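Local coordinates for conserved hypothetical protein VT76 (Thermotoga maritima, PDB 1RCU) that is of unknown function but belongs to the SLOG cluster4 family, whose Rossmann-like fold in relatives is linked to nucleotide-derived ligands, at residues 78-92 / 97-111. Residues are numbered along the deposited sequence; the frame is centred on the assembly and turned at random.
Sequences REAGGTVVGILPDEE and YLSVAVKTGLDFQMR
A trans first torsion (chi1 175°), then bends at chi2 and chi3, lay the Arg111 side chain alongside Pro89; Thr104, its OG1 tucked between backbone N and carbonyl carbon (chi1 66°), reaches Leu88 O at 2.8 Å. That hydroxyl also accepts from Leu106 N, making an ST turn. Pro89 wedges between Phe108 and Arg111: its CB sits over one face of the Phe108 ring, 4.3 Å from the centroid in a CH-pi contact, its CG over one face of the guanidinium. Arg111 NE and NH2 both grip Phe108 O, side-on. With an alanine in place of Arg111, Phe108 O would probably lose both guanidinium donors and one flank of Pro89 its cover. Asp90 N donates to Leu106 O at 2.7 Å.

Upstream, strands 84-88 and 100-103 pair in parallel, with Gly86 N bonded to Val100 O at 2.9 Å. Leu98 packs its methyls on Gly86, CD2 3.7 Å from Gly86 CA; a CB there would run into Leu98 CD1. Before the strand, Ser99 OG accepts from Val84 N at 3.0 Å. Polar bonds thus tie the outermost strand of this chain's sheet, covered by a second subunit, to its neighbour, and Pro89 packs against the first turn of helix 108-116.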
loop_
_atom_site.group_PDB
_atom_site.type_symbol
_atom_site.label_atom_id
_atom_site.label_comp_id
_atom_site.label_asym_id
_atom_site.label_seq_id
_atom_site.Cartn_x
_atom_site.Cartn_y
_atom_site.Cartn_z
ATOM N N ARG A 78 14.761 5.529 -25.077
ATOM C CA ARG A 78 14.884 4.360 -25.946
ATOM C C ARG A 78 15.562 4.727 -27.257
ATOM O O ARG A 78 16.369 3.967 -27.795
ATOM C CB ARG A 78 13.523 3.750 -26.235
ATOM C CG ARG A 78 12.865 3.185 -25.011
ATOM C CD ARG A 78 13.626 2.014 -24.426
ATOM N NE ARG A 78 12.911 0.752 -24.613
ATOM C CZ ARG A 78 13.145 -0.095 -25.607
ATOM N NH1 ARG A 78 12.451 -1.219 -25.713
ATOM N NH2 ARG A 78 14.088 0.181 -26.486
ATOM N N GLU A 79 15.235 5.899 -27.778
ATOM C CA GLU A 79 15.857 6.347 -29.012
ATOM C C GLU A 79 17.365 6.283 -28.856
ATOM O O GLU A 79 18.068 5.802 -29.738
ATOM C CB GLU A 79 15.446 7.775 -29.321
ATOM C CG GLU A 79 14.465 7.877 -30.463
ATOM C CD GLU A 79 13.728 9.197 -30.482
ATOM O OE1 GLU A 79 14.361 10.236 -30.231
ATOM O OE2 GLU A 79 12.516 9.195 -30.762
ATOM N N ALA A 80 17.868 6.762 -27.727
ATOM C CA ALA A 80 19.298 6.738 -27.487
ATOM C C ALA A 80 19.828 5.416 -26.935
ATOM O O ALA A 80 20.983 5.337 -26.535
ATOM C CB ALA A 80 19.662 7.866 -26.569
ATOM N N GLY A 81 18.985 4.391 -26.897
ATOM C CA GLY A 81 19.422 3.099 -26.412
ATOM C C GLY A 81 19.551 2.967 -24.907
ATOM O O GLY A 81 20.190 2.042 -24.413
ATOM N N GLY A 82 18.961 3.888 -24.162
ATOM C CA GLY A 82 19.048 3.802 -22.724
ATOM C C GLY A 82 17.921 2.933 -22.207
ATOM O O GLY A 82 17.077 2.489 -22.979
ATOM N N THR A 83 17.908 2.681 -20.905
ATOM C CA THR A 83 16.861 1.875 -20.294
ATOM C C THR A 83 15.935 2.769 -19.489
ATOM O O THR A 83 16.391 3.647 -18.759
ATOM C CB THR A 83 17.415 0.824 -19.316
ATOM O OG1 THR A 83 18.319 -0.042 -20.004
ATOM C CG2 THR A 83 16.261 -0.018 -18.731
ATOM N N VAL A 84 14.635 2.549 -19.626
ATOM C CA VAL A 84 13.661 3.333 -18.890
ATOM C C VAL A 84 12.613 2.381 -18.328
ATOM O O VAL A 84 12.020 1.565 -19.039
ATOM C CB VAL A 84 13.028 4.443 -19.787
ATOM C CG1 VAL A 84 12.521 3.857 -21.054
ATOM C CG2 VAL A 84 11.907 5.183 -19.028
ATOM N N VAL A 85 12.411 2.482 -17.024
ATOM C CA VAL A 85 11.486 1.614 -16.309
ATOM C C VAL A 85 10.240 2.351 -15.832
ATOM O O VAL A 85 10.335 3.416 -15.215
ATOM C CB VAL A 85 12.196 0.994 -15.092
ATOM C CG1 VAL A 85 11.187 0.218 -14.238
ATOM C CG2 VAL A 85 13.331 0.095 -15.562
ATOM N N GLY A 86 9.078 1.762 -16.113
ATOM C CA GLY A 86 7.823 2.365 -15.709
ATOM C C GLY A 86 7.176 1.706 -14.506
ATOM O O GLY A 86 7.127 0.481 -14.406
ATOM N N ILE A 87 6.695 2.530 -13.584
ATOM C CA ILE A 87 6.014 2.054 -12.378
ATOM C C ILE A 87 4.563 2.425 -12.651
ATOM O O ILE A 87 4.204 3.598 -12.642
ATOM C CB ILE A 87 6.500 2.805 -11.118
ATOM C CG1 ILE A 87 8.024 2.711 -11.000
ATOM C CG2 ILE A 87 5.864 2.222 -9.875
ATOM C CD1 ILE A 87 8.541 1.368 -10.600
ATOM N N LEU A 88 3.742 1.415 -12.894
ATOM C CA LEU A 88 2.347 1.627 -13.236
ATOM C C LEU A 88 1.323 1.527 -12.133
ATOM O O LEU A 88 1.403 0.662 -11.254
ATOM C CB LEU A 88 1.934 0.643 -14.329
ATOM C CG LEU A 88 2.597 0.810 -15.690
ATOM C CD1 LEU A 88 2.596 -0.521 -16.422
ATOM C CD2 LEU A 88 1.855 1.884 -16.488
ATOM N N PRO A 89 0.346 2.446 -12.157
ATOM C CA PRO A 89 -0.717 2.436 -11.158
ATOM C C PRO A 89 -1.591 1.263 -11.576
ATOM O O PRO A 89 -1.736 1.001 -12.769
ATOM C CB PRO A 89 -1.392 3.793 -11.359
ATOM C CG PRO A 89 -1.167 4.083 -12.784
ATOM C CD PRO A 89 0.254 3.651 -13.002
ATOM N N ASP A 90 -2.138 0.550 -10.597
ATOM C CA ASP A 90 -2.983 -0.604 -10.868
ATOM C C ASP A 90 -2.281 -1.594 -11.782
ATOM O O ASP A 90 -1.061 -1.745 -11.728
ATOM C CB ASP A 90 -4.301 -0.180 -11.523
ATOM C CG ASP A 90 -5.500 -0.381 -10.607
ATOM O OD1 ASP A 90 -5.755 0.492 -9.740
ATOM O OD2 ASP A 90 -6.181 -1.422 -10.744
ATOM N N GLU A 91 -3.064 -2.260 -12.626
ATOM C CA GLU A 91 -2.528 -3.233 -13.565
ATOM C C GLU A 91 -2.523 -2.621 -14.959
ATOM O O GLU A 91 -2.837 -3.283 -15.949
ATOM C CB GLU A 91 -3.368 -4.512 -13.532
ATOM C CG GLU A 91 -3.288 -5.220 -12.184
ATOM C CD GLU A 91 -3.956 -6.581 -12.174
ATOM O OE1 GLU A 91 -5.196 -6.636 -12.303
ATOM O OE2 GLU A 91 -3.238 -7.596 -12.040
ATOM N N GLU A 92 -2.147 -1.343 -15.015
ATOM C CA GLU A 92 -2.086 -0.591 -16.261
ATOM C C GLU A 92 -1.160 -1.205 -17.303
ATOM O O GLU A 92 -0.424 -2.152 -17.036
ATOM C CB GLU A 92 -1.663 0.855 -16.003
ATOM C CG GLU A 92 -2.801 1.739 -15.516
ATOM C CD GLU A 92 -2.652 3.166 -15.994
ATOM O OE1 GLU A 92 -2.257 3.345 -17.166
ATOM O OE2 GLU A 92 -2.943 4.100 -15.217
ATOM N N TYR A 97 7.171 2.542 -24.877
ATOM C CA TYR A 97 8.615 2.725 -24.959
ATOM C C TYR A 97 9.308 2.226 -23.709
ATOM O O TYR A 97 10.523 2.332 -23.592
ATOM C CB TYR A 97 8.948 4.191 -25.160
ATOM C CG TYR A 97 8.361 4.787 -26.413
ATOM C CD1 TYR A 97 8.927 4.530 -27.674
ATOM C CD2 TYR A 97 7.232 5.615 -26.344
ATOM C CE1 TYR A 97 8.383 5.088 -28.822
ATOM C CE2 TYR A 97 6.679 6.165 -27.490
ATOM C CZ TYR A 97 7.258 5.903 -28.719
ATOM O OH TYR A 97 6.695 6.452 -29.841
ATOM N N LEU A 98 8.536 1.660 -22.788
ATOM C CA LEU A 98 9.097 1.172 -21.546
ATOM C C LEU A 98 9.989 -0.054 -21.742
ATOM O O LEU A 98 9.597 -1.024 -22.395
ATOM C CB LEU A 98 7.972 0.865 -20.553
ATOM C CG LEU A 98 7.116 2.038 -20.081
ATOM C CD1 LEU A 98 6.020 1.509 -19.168
ATOM C CD2 LEU A 98 7.979 3.063 -19.358
ATOM N N SER A 99 11.199 -0.007 -21.189
ATOM C CA SER A 99 12.113 -1.135 -21.295
ATOM C C SER A 99 11.517 -2.235 -20.437
ATOM O O SER A 99 11.552 -3.399 -20.795
ATOM C CB SER A 99 13.497 -0.771 -20.759
ATOM O OG SER A 99 14.076 0.281 -21.507
ATOM N N VAL A 100 10.971 -1.841 -19.297
ATOM C CA VAL A 100 10.339 -2.748 -18.357
ATOM C C VAL A 100 9.128 -1.996 -17.816
ATOM O O VAL A 100 9.242 -0.816 -17.504
ATOM C CB VAL A 100 11.265 -3.055 -17.154
ATOM C CG1 VAL A 100 10.513 -3.844 -16.083
ATOM C CG2 VAL A 100 12.494 -3.804 -17.631
ATOM N N ALA A 101 7.986 -2.674 -17.722
ATOM C CA ALA A 101 6.761 -2.093 -17.179
ATOM C C ALA A 101 6.474 -2.834 -15.870
ATOM O O ALA A 101 6.321 -4.062 -15.856
ATOM C CB ALA A 101 5.593 -2.283 -18.157
ATOM N N VAL A 102 6.396 -2.093 -14.770
ATOM C CA VAL A 102 6.142 -2.713 -13.469
ATOM C C VAL A 102 4.763 -2.369 -12.946
ATOM O O VAL A 102 4.491 -1.215 -12.615
ATOM C CB VAL A 102 7.183 -2.261 -12.397
ATOM C CG1 VAL A 102 6.779 -2.772 -11.027
ATOM C CG2 VAL A 102 8.562 -2.766 -12.769
ATOM N N LYS A 103 3.896 -3.372 -12.860
ATOM C CA LYS A 103 2.545 -3.172 -12.341
ATOM C C LYS A 103 2.617 -3.173 -10.822
ATOM O O LYS A 103 3.498 -3.808 -10.250
ATOM C CB LYS A 103 1.634 -4.290 -12.834
ATOM C CG LYS A 103 1.623 -4.416 -14.361
ATOM C CD LYS A 103 0.572 -5.416 -14.838
ATOM C CE LYS A 103 0.573 -5.571 -16.360
ATOM N NZ LYS A 103 1.821 -6.238 -16.841
ATOM N N THR A 104 1.713 -2.452 -10.167
ATOM C CA THR A 104 1.733 -2.380 -8.712
ATOM C C THR A 104 0.407 -2.690 -8.051
ATOM O O THR A 104 0.383 -3.155 -6.911
ATOM C CB THR A 104 2.135 -0.984 -8.210
ATOM O OG1 THR A 104 1.118 -0.048 -8.584
ATOM C CG2 THR A 104 3.479 -0.560 -8.794
ATOM N N GLY A 105 -0.695 -2.426 -8.744
ATOM C CA GLY A 105 -1.998 -2.667 -8.145
ATOM C C GLY A 105 -2.311 -1.559 -7.149
ATOM O O GLY A 105 -3.185 -1.701 -6.291
ATOM N N LEU A 106 -1.581 -0.451 -7.254
ATOM C CA LEU A 106 -1.782 0.687 -6.363
ATOM C C LEU A 106 -2.415 1.846 -7.126
ATOM O O LEU A 106 -2.257 1.960 -8.342
ATOM C CB LEU A 106 -0.436 1.150 -5.769
ATOM C CG LEU A 106 0.168 0.553 -4.486
ATOM C CD1 LEU A 106 -0.603 -0.682 -4.030
ATOM C CD2 LEU A 106 1.652 0.245 -4.732
ATOM N N ASP A 107 -3.143 2.707 -6.422
ATOM C CA ASP A 107 -3.727 3.865 -7.090
ATOM C C ASP A 107 -2.614 4.854 -7.446
ATOM O O ASP A 107 -1.462 4.683 -7.048
ATOM C CB ASP A 107 -4.779 4.553 -6.205
ATOM C CG ASP A 107 -4.224 5.010 -4.859
ATOM O OD1 ASP A 107 -3.165 5.678 -4.817
ATOM O OD2 ASP A 107 -4.858 4.703 -3.830
ATOM N N PHE A 108 -2.976 5.898 -8.179
ATOM C CA PHE A 108 -2.032 6.920 -8.630
ATOM C C PHE A 108 -1.029 7.496 -7.637
ATOM O O PHE A 108 0.172 7.509 -7.909
ATOM C CB PHE A 108 -2.813 8.062 -9.284
ATOM C CG PHE A 108 -3.351 7.712 -10.636
ATOM C CD1 PHE A 108 -2.506 7.703 -11.738
ATOM C CD2 PHE A 108 -4.676 7.304 -10.795
ATOM C CE1 PHE A 108 -2.966 7.295 -12.982
ATOM C CE2 PHE A 108 -5.148 6.890 -12.039
ATOM C CZ PHE A 108 -4.285 6.884 -13.135
ATOM N N GLN A 109 -1.526 7.967 -6.498
ATOM C CA GLN A 109 -0.682 8.571 -5.477
ATOM C C GLN A 109 0.297 7.614 -4.795
ATOM O O GLN A 109 1.487 7.918 -4.662
ATOM C CB GLN A 109 -1.564 9.279 -4.440
ATOM C CG GLN A 109 -2.049 10.646 -4.899
ATOM C CD GLN A 109 -2.843 10.598 -6.193
ATOM O OE1 GLN A 109 -3.948 10.055 -6.244
ATOM N NE2 GLN A 109 -2.272 11.168 -7.256
HETATM N N MSE A 110 -0.183 6.460 -4.363
HETATM C CA MSE A 110 0.701 5.496 -3.724
HETATM C C MSE A 110 1.725 4.946 -4.715
HETATM O O MSE A 110 2.878 4.709 -4.355
HETATM C CB MSE A 110 -0.135 4.389 -3.086
HETATM C CG MSE A 110 -0.937 4.937 -1.912
HETATM SE SE MSE A 110 -1.955 3.645 -0.942
HETATM C CE MSE A 110 -2.955 2.908 -2.435
ATOM N N ARG A 111 1.307 4.758 -5.961
ATOM C CA ARG A 111 2.203 4.287 -7.016
ATOM C C ARG A 111 3.356 5.296 -7.107
ATOM O O ARG A 111 4.516 4.929 -7.306
ATOM C CB ARG A 111 1.437 4.242 -8.346
ATOM C CG ARG A 111 2.249 3.887 -9.592
ATOM C CD ARG A 111 2.805 5.090 -10.361
ATOM N NE ARG A 111 1.967 6.265 -10.197
ATOM C CZ ARG A 111 1.482 6.995 -11.195
ATOM N NH1 ARG A 111 1.742 6.670 -12.455
ATOM N NH2 ARG A 111 0.747 8.065 -10.920
#